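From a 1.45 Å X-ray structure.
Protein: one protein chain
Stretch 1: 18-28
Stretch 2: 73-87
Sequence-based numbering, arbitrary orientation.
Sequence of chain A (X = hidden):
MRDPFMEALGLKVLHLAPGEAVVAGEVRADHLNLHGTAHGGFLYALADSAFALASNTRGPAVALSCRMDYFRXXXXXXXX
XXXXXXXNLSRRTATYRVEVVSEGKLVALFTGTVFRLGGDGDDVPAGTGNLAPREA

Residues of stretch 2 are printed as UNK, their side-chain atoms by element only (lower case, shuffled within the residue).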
# COMPACT_ATOMS: atom_id res chain seq x y z
N PRO A 18 17.91 -6.66 17.73
CA PRO A 18 16.75 -5.84 18.08
C PRO A 18 16.28 -4.94 16.93
O PRO A 18 17.03 -4.08 16.46
CB PRO A 18 17.25 -5.04 19.28
CG PRO A 18 18.19 -6.01 19.94
CD PRO A 18 18.96 -6.55 18.76
N GLY A 19 15.05 -5.17 16.49
CA GLY A 19 14.46 -4.38 15.42
C GLY A 19 14.90 -4.66 13.99
O GLY A 19 14.49 -3.95 13.08
N GLU A 20 15.72 -5.69 13.78
CA GLU A 20 16.18 -5.98 12.43
C GLU A 20 16.44 -7.46 12.16
O GLU A 20 16.67 -8.24 13.09
CB GLU A 20 17.44 -5.16 12.12
CG GLU A 20 18.66 -5.51 12.96
CD GLU A 20 19.80 -4.54 12.73
OE1 GLU A 20 19.81 -3.47 13.38
OE2 GLU A 20 20.67 -4.84 11.90
N ALA A 21 16.39 -7.84 10.89
CA ALA A 21 16.62 -9.22 10.51
C ALA A 21 16.90 -9.35 9.03
O ALA A 21 16.45 -8.53 8.23
CB ALA A 21 15.41 -10.07 10.87
N VAL A 22 17.68 -10.37 8.67
CA VAL A 22 17.98 -10.65 7.27
C VAL A 22 17.68 -12.12 7.06
O VAL A 22 18.15 -12.98 7.82
CB VAL A 22 19.47 -10.40 6.92
CG1 VAL A 22 19.73 -10.80 5.47
CG2 VAL A 22 19.82 -8.93 7.13
N VAL A 23 16.86 -12.41 6.06
CA VAL A 23 16.48 -13.78 5.72
C VAL A 23 16.91 -14.01 4.28
O VAL A 23 16.74 -13.13 3.43
CB VAL A 23 14.95 -13.98 5.85
CG1 VAL A 23 14.55 -15.36 5.33
CG2 VAL A 23 14.54 -13.83 7.31
N ALA A 24 17.47 -15.18 4.01
CA ALA A 24 17.94 -15.49 2.67
C ALA A 24 17.39 -16.80 2.14
O ALA A 24 16.98 -17.68 2.90
CB ALA A 24 19.47 -15.54 2.66
N GLY A 25 17.38 -16.92 0.82
CA GLY A 25 16.89 -18.13 0.20
C GLY A 25 17.36 -18.21 -1.23
O GLY A 25 18.02 -17.29 -1.73
N GLU A 26 17.05 -19.31 -1.89
CA GLU A 26 17.43 -19.49 -3.29
C GLU A 26 16.16 -19.84 -4.03
O GLU A 26 15.33 -20.59 -3.52
CB GLU A 26 18.45 -20.62 -3.44
CG GLU A 26 18.97 -20.78 -4.86
CD GLU A 26 19.99 -21.89 -5.00
OE1 GLU A 26 20.97 -21.90 -4.23
OE2 GLU A 26 19.81 -22.76 -5.89
N VAL A 27 15.99 -19.27 -5.22
CA VAL A 27 14.81 -19.56 -6.02
C VAL A 27 14.97 -20.97 -6.60
O VAL A 27 15.87 -21.21 -7.40
CB VAL A 27 14.64 -18.55 -7.17
CG1 VAL A 27 13.41 -18.89 -7.99
CG2 VAL A 27 14.52 -17.14 -6.61
N ARG A 28 14.10 -21.88 -6.17
CA ARG A 28 14.14 -23.25 -6.65
C ARG A 28 13.11 -23.44 -7.75
O ARG A 28 12.30 -22.55 -8.01
CB ARG A 28 13.86 -24.23 -5.50
CG ARG A 28 14.82 -24.09 -4.33
CD ARG A 28 14.48 -25.08 -3.21
NE ARG A 28 13.08 -25.00 -2.80
CZ ARG A 28 12.62 -25.42 -1.63
NH1 ARG A 28 13.44 -25.95 -0.74
NH2 ARG A 28 11.33 -25.30 -1.35
N UNK A 73 12.59 -9.15 -12.14
CA UNK A 73 12.24 -10.57 -12.03
C UNK A 73 13.48 -11.40 -11.70
O UNK A 73 14.60 -10.98 -11.97
c UNK A 73 12.53 -10.03 -14.29
c UNK A 73 11.68 -10.88 -13.41
c UNK A 73 12.56 -8.71 -13.54
N UNK A 74 13.26 -12.57 -11.12
CA UNK A 74 14.37 -13.47 -10.78
C UNK A 74 14.09 -14.86 -11.34
O UNK A 74 12.95 -15.31 -11.38
c UNK A 74 15.10 -12.33 -8.54
c UNK A 74 15.23 -12.65 -7.06
c UNK A 74 14.55 -13.57 -9.26
c UNK A 74 16.45 -11.94 -9.12
N UNK A 75 15.15 -15.53 -11.77
CA UNK A 75 14.99 -16.86 -12.32
C UNK A 75 15.48 -17.93 -11.36
O UNK A 75 16.04 -17.62 -10.30
N UNK A 76 15.27 -19.19 -11.72
CA UNK A 76 15.70 -20.30 -10.88
C UNK A 76 17.20 -20.19 -10.61
O UNK A 76 17.98 -19.85 -11.51
c UNK A 76 15.39 -21.62 -11.56
N UNK A 77 17.59 -20.47 -9.37
CA UNK A 77 18.99 -20.41 -9.01
C UNK A 77 19.43 -19.11 -8.37
O UNK A 77 20.50 -19.04 -7.76
N UNK A 78 18.62 -18.07 -8.51
CA UNK A 78 18.96 -16.77 -7.94
C UNK A 78 19.01 -16.81 -6.42
O UNK A 78 18.12 -17.37 -5.77
c UNK A 78 17.97 -15.71 -8.40
N UNK A 79 20.06 -16.23 -5.86
CA UNK A 79 20.23 -16.14 -4.41
C UNK A 79 19.62 -14.79 -4.04
O UNK A 79 20.00 -13.76 -4.61
n UNK A 79 22.74 -19.73 -3.21
c UNK A 79 22.40 -17.50 -4.23
c UNK A 79 22.60 -20.74 -2.36
c UNK A 79 21.71 -16.16 -4.04
n UNK A 79 23.38 -21.80 -2.45
c UNK A 79 21.93 -18.51 -3.19
n UNK A 79 21.67 -20.68 -1.41
N UNK A 80 18.69 -14.79 -3.11
CA UNK A 80 18.02 -13.56 -2.71
C UNK A 80 17.99 -13.38 -1.20
O UNK A 80 17.95 -14.35 -0.45
c UNK A 80 15.91 -12.21 -2.99
c UNK A 80 16.59 -13.53 -3.30
c UNK A 80 15.79 -14.70 -2.75
N UNK A 81 18.00 -12.12 -0.77
CA UNK A 81 17.97 -11.77 0.65
C UNK A 81 16.92 -10.71 0.91
O UNK A 81 16.63 -9.88 0.05
c UNK A 81 19.32 -11.20 1.09
c UNK A 81 21.75 -11.50 1.59
c UNK A 81 20.44 -12.19 1.31
o UNK A 81 22.81 -12.10 1.34
o UNK A 81 21.73 -10.34 2.08
N UNK A 82 16.35 -10.74 2.11
CA UNK A 82 15.37 -9.74 2.53
C UNK A 82 15.95 -9.12 3.80
O UNK A 82 16.15 -9.80 4.80
c UNK A 82 14.03 -10.39 2.82
N UNK A 83 16.23 -7.82 3.73
CA UNK A 83 16.82 -7.08 4.83
C UNK A 83 15.80 -6.16 5.48
O UNK A 83 15.40 -5.15 4.89
c UNK A 83 19.97 -6.26 2.75
c UNK A 83 18.01 -6.27 4.32
c UNK A 83 21.85 -6.60 1.19
c UNK A 83 19.01 -7.11 3.55
n UNK A 83 22.69 -7.43 0.58
n UNK A 83 21.94 -5.30 0.99
n UNK A 83 20.93 -7.09 2.02
N UNK A 84 15.38 -6.50 6.69
CA UNK A 84 14.38 -5.73 7.42
C UNK A 84 14.99 -4.78 8.44
O UNK A 84 15.84 -5.17 9.24
c UNK A 84 13.40 -6.67 8.10
N UNK A 85 14.54 -3.53 8.40
CA UNK A 85 14.99 -2.51 9.34
C UNK A 85 13.77 -1.81 9.91
O UNK A 85 12.74 -1.68 9.24
c UNK A 85 17.14 -2.15 8.09
c UNK A 85 15.16 -0.70 7.59
c UNK A 85 15.92 -1.46 8.67
N UNK A 86 13.88 -1.35 11.14
CA UNK A 86 12.78 -0.68 11.82
C UNK A 86 12.68 0.80 11.43
O UNK A 86 13.66 1.53 11.51
c UNK A 86 12.98 -0.81 13.33
c UNK A 86 11.99 -0.91 15.60
o UNK A 86 11.52 -1.99 16.01
c UNK A 86 11.76 -0.54 14.16
o UNK A 86 12.68 -0.15 16.31
N UNK A 87 11.49 1.21 11.02
CA UNK A 87 11.23 2.58 10.60
C UNK A 87 10.56 3.37 11.72
O UNK A 87 10.86 4.55 11.94
c UNK A 87 11.02 1.92 8.17
c UNK A 87 9.97 4.04 8.97
c UNK A 87 10.32 2.61 9.34

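Position 73 carries three side-chain carbons that close a ring onto the backbone N, and they stay clear of stretch 1: Pro73. Position 74 has four carbons forked at the second, the pattern of Leu74; its CB lies 4.4 Å from Val27 CG2, an apolar contact. Position 75 has no side-chain atom and is Gly75, whose O is 3.6 Å from Val27 CB. At 76 a single carbon gives Ala76. Position 77 has none, and phi/psi of 96/-16° would jam a CB against the preceding carbonyl O, so Gly77 fits on both counts; its N donates to Val27 O at 2.7 Å (174°). Position 78 bears one carbon, 4.1 Å from Val27 CG2: Ala78. Its N bonds to Gly75 O at 3.2 Å, closing a type II turn, while its O accepts from Val27 N at 2.9 Å.

Position 79 shows three carbons, a nitrogen, then a carbon carrying two more nitrogens, a guanidinium and hence Arg79. Its NE is 3.0 Å from Glu26 OE1, a salt bridge of charges alone, because the oxygen sits over the guanidinium face and no N-H points at it; the modelled place of OE1 is somewhat uncertain.

Position 80 has one carbon carrying two others: Val80, paired with Gly25 through both backbone bonds (each N to the partner's O, 2.9 Å). Position 81 has three carbons, the third carrying two oxygens: Glu81, its CG 3.7 Å from Ala24 CB. One carbon at 82 is Ala82; Val23 N to Ala82 O is 3.0 Å and Ala82 N to Val23 O 2.8 Å. Position 83 repeats the guanidinium pattern: Arg83, with CG 4.1 Å from Val22 CG2 and NE in a salt bridge to Glu81 OE1 at 3.3 Å, its hydrogen bond weak. One carbon at 84 is Ala84, linked by Ala84 N to Ala21 O at 2.8 Å and Ala21 N to Ala84 O at 3.2 Å.

Position 85, one carbon carrying two, is Val85, its CB directed away from stretch 1. Position 86, three carbons ending in two oxygens, is Glu86, with both carboxylate oxygens hydrogen-bonded elsewhere in the structure. Position 87, again one carbon carrying two, is Val87, out of reach.

The contact is an antiparallel strand pair (165°) burying 848 Å². Three hydrogen-bonded pairs alternate with non-hydrogen-bonded ones, so Val22, Ala24, Glu26, Arg79, Glu81 and Arg83 share one face, and Ala21, Val23, Val80, Ala82 and Ala84 the other. Beyond the strands, Val27 fastens the turn through two backbone bonds and its apolar side chain.

Stretch 2 (73-87) PLGAGARVEARAVEV
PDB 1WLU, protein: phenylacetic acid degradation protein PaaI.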